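Local coordinates for ABC transporter, periplasmic substrate-binding protein (Vibrio cholerae O1 biovar eltor, PDB 1TWY), which probably serves as the periplasmic receptor of an ABC transporter, binding phosphate for delivery to the membrane permease, at residues S65-K73 against M81-Q92. Residues are numbered along the deposited sequence; the frame is centred on the assembly and turned at random.
Sequences STAGISLLK and MTSRYLTESEAQ. With PO4 (phosphate ion), chain I.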
ATOM      1  N   SER A  65       3.183   6.188  -8.547  1.00 17.91           N
ATOM      2  CA  SER A  65       2.305   5.399  -9.456  1.00 17.47           C
ATOM      3  C   SER A  65       1.929   6.277 -10.672  1.00 18.49           C
ATOM      4  O   SER A  65       2.012   5.910 -11.771  1.00 19.16           O
ATOM      5  CB  SER A  65       1.090   4.968  -8.736  1.00 16.92           C
ATOM      6  OG  SER A  65       1.392   3.974  -7.716  1.00 18.36           O
ATOM      7  N   THR A  66       1.567   7.505 -10.402  1.00 19.93           N
ATOM      8  CA  THR A  66       1.114   8.389 -11.453  1.00 21.71           C
ATOM      9  C   THR A  66       2.191   8.762 -12.508  1.00 21.41           C
ATOM     10  O   THR A  66       1.893   8.649 -13.694  1.00 20.35           O
ATOM     11  CB  THR A  66       0.513   9.637 -10.741  1.00 18.38           C
ATOM     12  OG1 THR A  66      -0.619   9.318  -9.943  1.00 19.13           O
ATOM     13  CG2 THR A  66       0.029  10.743 -11.752  1.00 28.51           C
ATOM     14  N   ALA A  67       3.434   9.092 -12.091  1.00 18.28           N
ATOM     15  CA  ALA A  67       4.529   9.399 -12.999  1.00 18.01           C
ATOM     16  C   ALA A  67       4.864   8.137 -13.771  1.00 22.85           C
ATOM     17  O   ALA A  67       5.201   8.186 -14.914  1.00 21.82           O
ATOM     18  CB  ALA A  67       5.706   9.942 -12.238  1.00 22.51           C
ATOM     19  N   GLY A  68       4.812   6.976 -13.091  1.00 18.82           N
ATOM     20  CA  GLY A  68       5.070   5.743 -13.777  1.00 17.26           C
ATOM     21  C   GLY A  68       4.136   5.505 -14.963  1.00 19.46           C
ATOM     22  O   GLY A  68       4.682   5.125 -16.003  1.00 21.98           O
ATOM     23  N   ILE A  69       2.844   5.643 -14.757  1.00 20.47           N
ATOM     24  CA  ILE A  69       1.848   5.514 -15.825  1.00 19.91           C
ATOM     25  C   ILE A  69       2.229   6.478 -16.946  1.00 22.39           C
ATOM     26  O   ILE A  69       2.238   6.082 -18.102  1.00 23.51           O
ATOM     27  CB  ILE A  69       0.482   5.795 -15.302  1.00 20.15           C
ATOM     28  CG1 ILE A  69       0.023   4.687 -14.305  1.00 19.89           C
ATOM     29  CG2 ILE A  69      -0.482   5.956 -16.440  1.00 24.49           C
ATOM     30  CD1 ILE A  69      -1.107   5.047 -13.420  1.00 23.40           C
ATOM     31  N   SER A  70       2.522   7.727 -16.613  1.00 20.46           N
ATOM     32  CA  SER A  70       2.855   8.716 -17.643  1.00 22.74           C
ATOM     33  C   SER A  70       4.086   8.345 -18.436  1.00 21.76           C
ATOM     34  O   SER A  70       4.098   8.468 -19.670  1.00 22.89           O
ATOM     35  CB  SER A  70       3.093  10.061 -16.980  1.00 23.69           C
ATOM     36  OG  SER A  70       3.425  11.047 -17.984  1.00 29.04           O
ATOM     37  N   LEU A  71       5.139   7.900 -17.749  1.00 20.12           N
ATOM     38  CA  LEU A  71       6.352   7.487 -18.400  1.00 19.19           C
ATOM     39  C   LEU A  71       6.162   6.324 -19.361  1.00 22.72           C
ATOM     40  O   LEU A  71       6.802   6.238 -20.381  1.00 22.47           O
ATOM     41  CB  LEU A  71       7.456   7.219 -17.366  1.00 17.02           C
ATOM     42  CG  LEU A  71       7.993   8.435 -16.589  1.00 21.20           C
ATOM     43  CD1 LEU A  71       8.851   7.946 -15.333  1.00 26.34           C
ATOM     44  CD2 LEU A  71       8.842   9.222 -17.439  1.00 22.62           C
ATOM     45  N   LEU A  72       5.353   5.364 -18.965  1.00 20.77           N
ATOM     46  CA  LEU A  72       5.010   4.238 -19.856  1.00 20.17           C
ATOM     47  C   LEU A  72       4.205   4.709 -21.063  1.00 21.28           C
ATOM     48  O   LEU A  72       4.513   4.253 -22.187  1.00 23.20           O
ATOM     49  CB  LEU A  72       4.217   3.176 -19.105  1.00 21.56           C
ATOM     50  CG  LEU A  72       3.805   1.963 -19.907  1.00 21.16           C
ATOM     51  CD1 LEU A  72       4.917   1.145 -20.373  1.00 27.37           C
ATOM     52  CD2 LEU A  72       2.805   1.115 -19.060  1.00 20.24           C
ATOM     53  N   LYS A  73       3.256   5.629 -20.837  1.00 22.78           N
ATOM     54  CA  LYS A  73       2.380   6.122 -21.956  1.00 23.35           C
ATOM     55  C   LYS A  73       3.179   6.993 -22.909  1.00 28.70           C
ATOM     56  O   LYS A  73       2.906   6.979 -24.135  1.00 30.00           O
ATOM     57  CB  LYS A  73       1.153   6.805 -21.490  1.00 22.31           C
ATOM     58  CG  LYS A  73       0.081   5.891 -20.933  1.00 25.95           C
ATOM     59  CD  LYS A  73      -1.137   6.673 -20.543  1.00 36.99           C
ATOM     60  CE  LYS A  73      -2.158   5.763 -19.884  1.00 38.71           C
ATOM     61  NZ  LYS A  73      -3.457   6.492 -19.712  1.00 38.42           N
HETATM   62  N   MSE A  81       4.744   0.366 -12.698  1.00 17.64           N
HETATM   63  CA  MSE A  81       4.297  -0.323 -11.549  1.00 18.04           C
HETATM   64  C   MSE A  81       3.434   0.696 -10.728  1.00 18.29           C
HETATM   65  O   MSE A  81       3.781   1.879 -10.659  1.00 18.72           O
HETATM   66  CB  MSE A  81       5.479  -0.919 -10.747  1.00 22.11           C
HETATM   67  CG  MSE A  81       6.417   0.015 -10.304  1.00 31.61           C
HETATM   68 SE   MSE A  81       8.152  -0.966  -9.764  1.00 26.23          SE
HETATM   69  CE  MSE A  81       8.960   0.770  -9.977  1.00 25.01           C
ATOM     70  N   THR A  82       2.318   0.244 -10.207  1.00 16.14           N
ATOM     71  CA  THR A  82       1.445   1.089  -9.398  1.00 16.60           C
ATOM     72  C   THR A  82       1.103   0.365  -8.129  1.00 17.53           C
ATOM     73  O   THR A  82       1.136  -0.813  -8.043  1.00 19.53           O
ATOM     74  CB  THR A  82       0.117   1.504 -10.082  1.00 19.23           C
ATOM     75  OG1 THR A  82      -0.788   0.382 -10.217  1.00 22.20           O
ATOM     76  CG2 THR A  82       0.346   2.113 -11.456  1.00 20.06           C
ATOM     77  N   SER A  83       0.735   1.134  -7.096  1.00 17.46           N
ATOM     78  CA  SER A  83       0.156   0.622  -5.889  1.00 16.44           C
ATOM     79  C   SER A  83      -1.324   0.923  -5.680  1.00 18.12           C
ATOM     80  O   SER A  83      -1.847   0.997  -4.535  1.00 19.75           O
ATOM     81  CB  SER A  83       1.026   1.113  -4.752  1.00 17.68           C
ATOM     82  OG  SER A  83       1.019   2.567  -4.796  1.00 19.59           O
ATOM     83  N   ARG A  84      -2.033   1.123  -6.766  1.00 19.40           N
ATOM     84  CA  ARG A  84      -3.456   1.435  -6.814  1.00 19.78           C
ATOM     85  C   ARG A  84      -3.993   1.027  -8.130  1.00 19.61           C
ATOM     86  O   ARG A  84      -3.232   0.850  -9.090  1.00 21.11           O
ATOM     87  CB  ARG A  84      -3.733   2.910  -6.652  1.00 24.29           C
ATOM     88  CG  ARG A  84      -3.055   3.740  -7.704  1.00 26.17           C
ATOM     89  CD  ARG A  84      -3.451   5.197  -7.608  1.00 20.63           C
ATOM     90  NE  ARG A  84      -2.778   6.085  -8.558  1.00 19.31           N
ATOM     91  CZ  ARG A  84      -3.158   6.258  -9.823  1.00 25.95           C
ATOM     92  NH1 ARG A  84      -4.103   5.514 -10.338  1.00 22.77           N
ATOM     93  NH2 ARG A  84      -2.504   7.125 -10.615  1.00 28.09           N
ATOM     94  N   TYR A  85      -5.292   0.764  -8.196  1.00 22.85           N
ATOM     95  CA  TYR A  85      -5.934   0.532  -9.475  1.00 26.83           C
ATOM     96  C   TYR A  85      -5.925   1.840 -10.294  1.00 24.03           C
ATOM     97  O   TYR A  85      -5.780   2.954  -9.770  1.00 22.71           O
ATOM     98  CB  TYR A  85      -7.357  -0.007  -9.264  1.00 27.82           C
ATOM     99  CG  TYR A  85      -7.382  -1.362  -8.606  1.00 21.67           C
ATOM    100  CD1 TYR A  85      -7.047  -2.481  -9.310  1.00 22.54           C
ATOM    101  CD2 TYR A  85      -7.851  -1.561  -7.256  1.00 23.92           C
ATOM    102  CE1 TYR A  85      -7.081  -3.684  -8.738  1.00 20.83           C
ATOM    103  CE2 TYR A  85      -7.848  -2.830  -6.724  1.00 25.14           C
ATOM    104  CZ  TYR A  85      -7.417  -3.872  -7.479  1.00 24.57           C
ATOM    105  OH  TYR A  85      -7.389  -5.197  -7.011  1.00 30.46           O
ATOM    106  N   LEU A  86      -6.038   1.656 -11.593  1.00 30.04           N
ATOM    107  CA  LEU A  86      -6.028   2.750 -12.560  1.00 31.62           C
ATOM    108  C   LEU A  86      -7.457   3.330 -12.558  1.00 34.76           C
ATOM    109  O   LEU A  86      -8.456   2.634 -12.272  1.00 31.44           O
ATOM    110  CB  LEU A  86      -5.697   2.198 -13.939  1.00 30.19           C
ATOM    111  CG  LEU A  86      -4.285   2.441 -14.473  1.00 35.68           C
ATOM    112  CD1 LEU A  86      -3.338   1.887 -13.565  1.00 26.76           C
ATOM    113  CD2 LEU A  86      -4.172   1.821 -15.897  1.00 36.16           C
ATOM    114  N   THR A  87      -7.529   4.606 -12.846  1.00 35.41           N
ATOM    115  CA  THR A  87      -8.841   5.267 -13.067  1.00 37.39           C
ATOM    116  C   THR A  87      -9.378   4.959 -14.475  1.00 42.29           C
ATOM    117  O   THR A  87      -8.699   4.389 -15.380  1.00 37.96           O
ATOM    118  CB  THR A  87      -8.708   6.810 -12.830  1.00 34.49           C
ATOM    119  OG1 THR A  87      -7.773   7.392 -13.747  1.00 36.28           O
ATOM    120  CG2 THR A  87      -8.091   7.078 -11.431  1.00 46.28           C
ATOM    121  N   GLU A  88     -10.633   5.341 -14.648  1.00 46.36           N
ATOM    122  CA  GLU A  88     -11.282   5.363 -15.936  1.00 48.92           C
ATOM    123  C   GLU A  88     -10.404   6.027 -16.965  1.00 45.63           C
ATOM    124  O   GLU A  88     -10.128   5.443 -18.006  1.00 44.27           O
ATOM    125  CB  GLU A  88     -12.610   6.138 -15.807  1.00 54.75           C
ATOM    126  CG  GLU A  88     -13.755   5.319 -15.208  1.00 64.16           C
ATOM    127  CD  GLU A  88     -14.259   4.246 -16.165  1.00 70.97           C
ATOM    128  OE1 GLU A  88     -13.753   4.192 -17.326  1.00 75.08           O
ATOM    129  OE2 GLU A  88     -15.165   3.470 -15.760  1.00 69.83           O
ATOM    130  N   SER A  89      -9.924   7.233 -16.646  1.00 44.42           N
ATOM    131  CA  SER A  89      -9.138   8.055 -17.589  1.00 45.66           C
ATOM    132  C   SER A  89      -7.755   7.499 -17.909  1.00 41.42           C
ATOM    133  O   SER A  89      -7.131   7.855 -18.932  1.00 44.68           O
ATOM    134  CB  SER A  89      -9.069   9.530 -17.072  1.00 46.82           C
ATOM    135  OG  SER A  89      -7.736  10.031 -16.969  1.00 54.41           O
ATOM    136  N   GLU A  90      -7.243   6.635 -17.025  1.00 34.09           N
ATOM    137  CA  GLU A  90      -5.888   6.091 -17.196  1.00 30.99           C
ATOM    138  C   GLU A  90      -5.918   4.818 -18.027  1.00 30.00           C
ATOM    139  O   GLU A  90      -4.921   4.426 -18.628  1.00 33.16           O
ATOM    140  CB  GLU A  90      -5.278   5.755 -15.816  1.00 31.19           C
ATOM    141  CG  GLU A  90      -4.549   6.934 -15.160  1.00 34.31           C
ATOM    142  CD  GLU A  90      -4.385   6.837 -13.634  1.00 30.81           C
ATOM    143  OE1 GLU A  90      -4.851   5.846 -13.012  1.00 26.29           O
ATOM    144  OE2 GLU A  90      -3.834   7.785 -13.076  1.00 30.40           O
ATOM    145  N   ALA A  91      -7.064   4.158 -18.009  1.00 36.85           N
ATOM    146  CA  ALA A  91      -7.286   2.920 -18.710  1.00 34.27           C
ATOM    147  C   ALA A  91      -7.117   3.174 -20.168  1.00 31.85           C
ATOM    148  O   ALA A  91      -7.418   4.262 -20.655  1.00 30.45           O
ATOM    149  CB  ALA A  91      -8.681   2.382 -18.430  1.00 39.64           C
ATOM    150  N   GLN A  92      -6.397   2.300 -20.810  1.00 30.57           N
ATOM    151  CA  GLN A  92      -6.184   2.364 -22.279  1.00 34.90           C
ATOM    152  C   GLN A  92      -6.402   0.987 -22.836  1.00 35.36           C
ATOM    153  O   GLN A  92      -6.087  -0.027 -22.231  1.00 35.53           O
ATOM    154  CB  GLN A  92      -4.761   2.762 -22.657  1.00 36.56           C
ATOM    155  CG  GLN A  92      -4.360   4.152 -22.504  1.00 41.03           C
ATOM    156  CD  GLN A  92      -2.944   4.329 -23.104  1.00 51.21           C
ATOM    157  OE1 GLN A  92      -2.091   3.392 -23.091  1.00 41.90           O
ATOM    158  NE2 GLN A  92      -2.690   5.524 -23.622  1.00 46.31           N
TER
HETATM  159  P   PO4 I1500       3.435   5.155  -4.615  1.00 21.01           P
HETATM  160  O1  PO4 I1500       3.437   3.666  -4.228  1.00 21.74           O
HETATM  161  O2  PO4 I1500       2.783   5.982  -3.369  1.00 24.36           O
HETATM  162  O3  PO4 I1500       4.883   5.711  -4.882  1.00 19.49           O
HETATM  163  O4  PO4 I1500       2.544   5.531  -5.779  1.00 18.98           O
HETATM  164  O   HOH W   1      -1.030   7.962  -7.333  1.00 24.00           O
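With OG of Ser65 turned beside its own backbone N (chi1 -69°) and OG of Ser83 set between backbone N and carbonyl carbon (chi1 59°), the two hydroxyls face the same phosphate. Ser65 OG donates to phosphate O4 (2.7 Å) and accepts a nearly straight bond from Ser83 N (3.0 Å, 166°), so the start of helix 65-73 is tied to the first residue beyond strand 79-82. Ser65 N also donates to O4, while Ser83 OG donates to phosphate O1 (2.7 Å); Ser35, Thr36 and Ser37 supply further hydroxyls. Behind this site the extended Arg84 chain brings its guanidinium alongside Ile69, the two side chains meeting at a slant. Arg84 NH2 donates to Thr66 OG1, close to the guanidinium plane (3.0 Å), a water bridges NE to the same hydroxyl, and NH1 and NH2 grip both Glu90 carboxylate oxygens end-on, which should hold the group's rotation. Ile69 CD1 packs against this ion pair, 3.7 Å from Glu90 CD, and also meets Thr82 CG2 and Leu86 CD1. At the far end of the helix, extended Lys73 passes Gln92 and gives NZ to Glu90 O (2.8 Å). Hydroxyls and a helix N-terminal amide gathered round the anion are consistent with the phosphate site of a periplasmic binding protein.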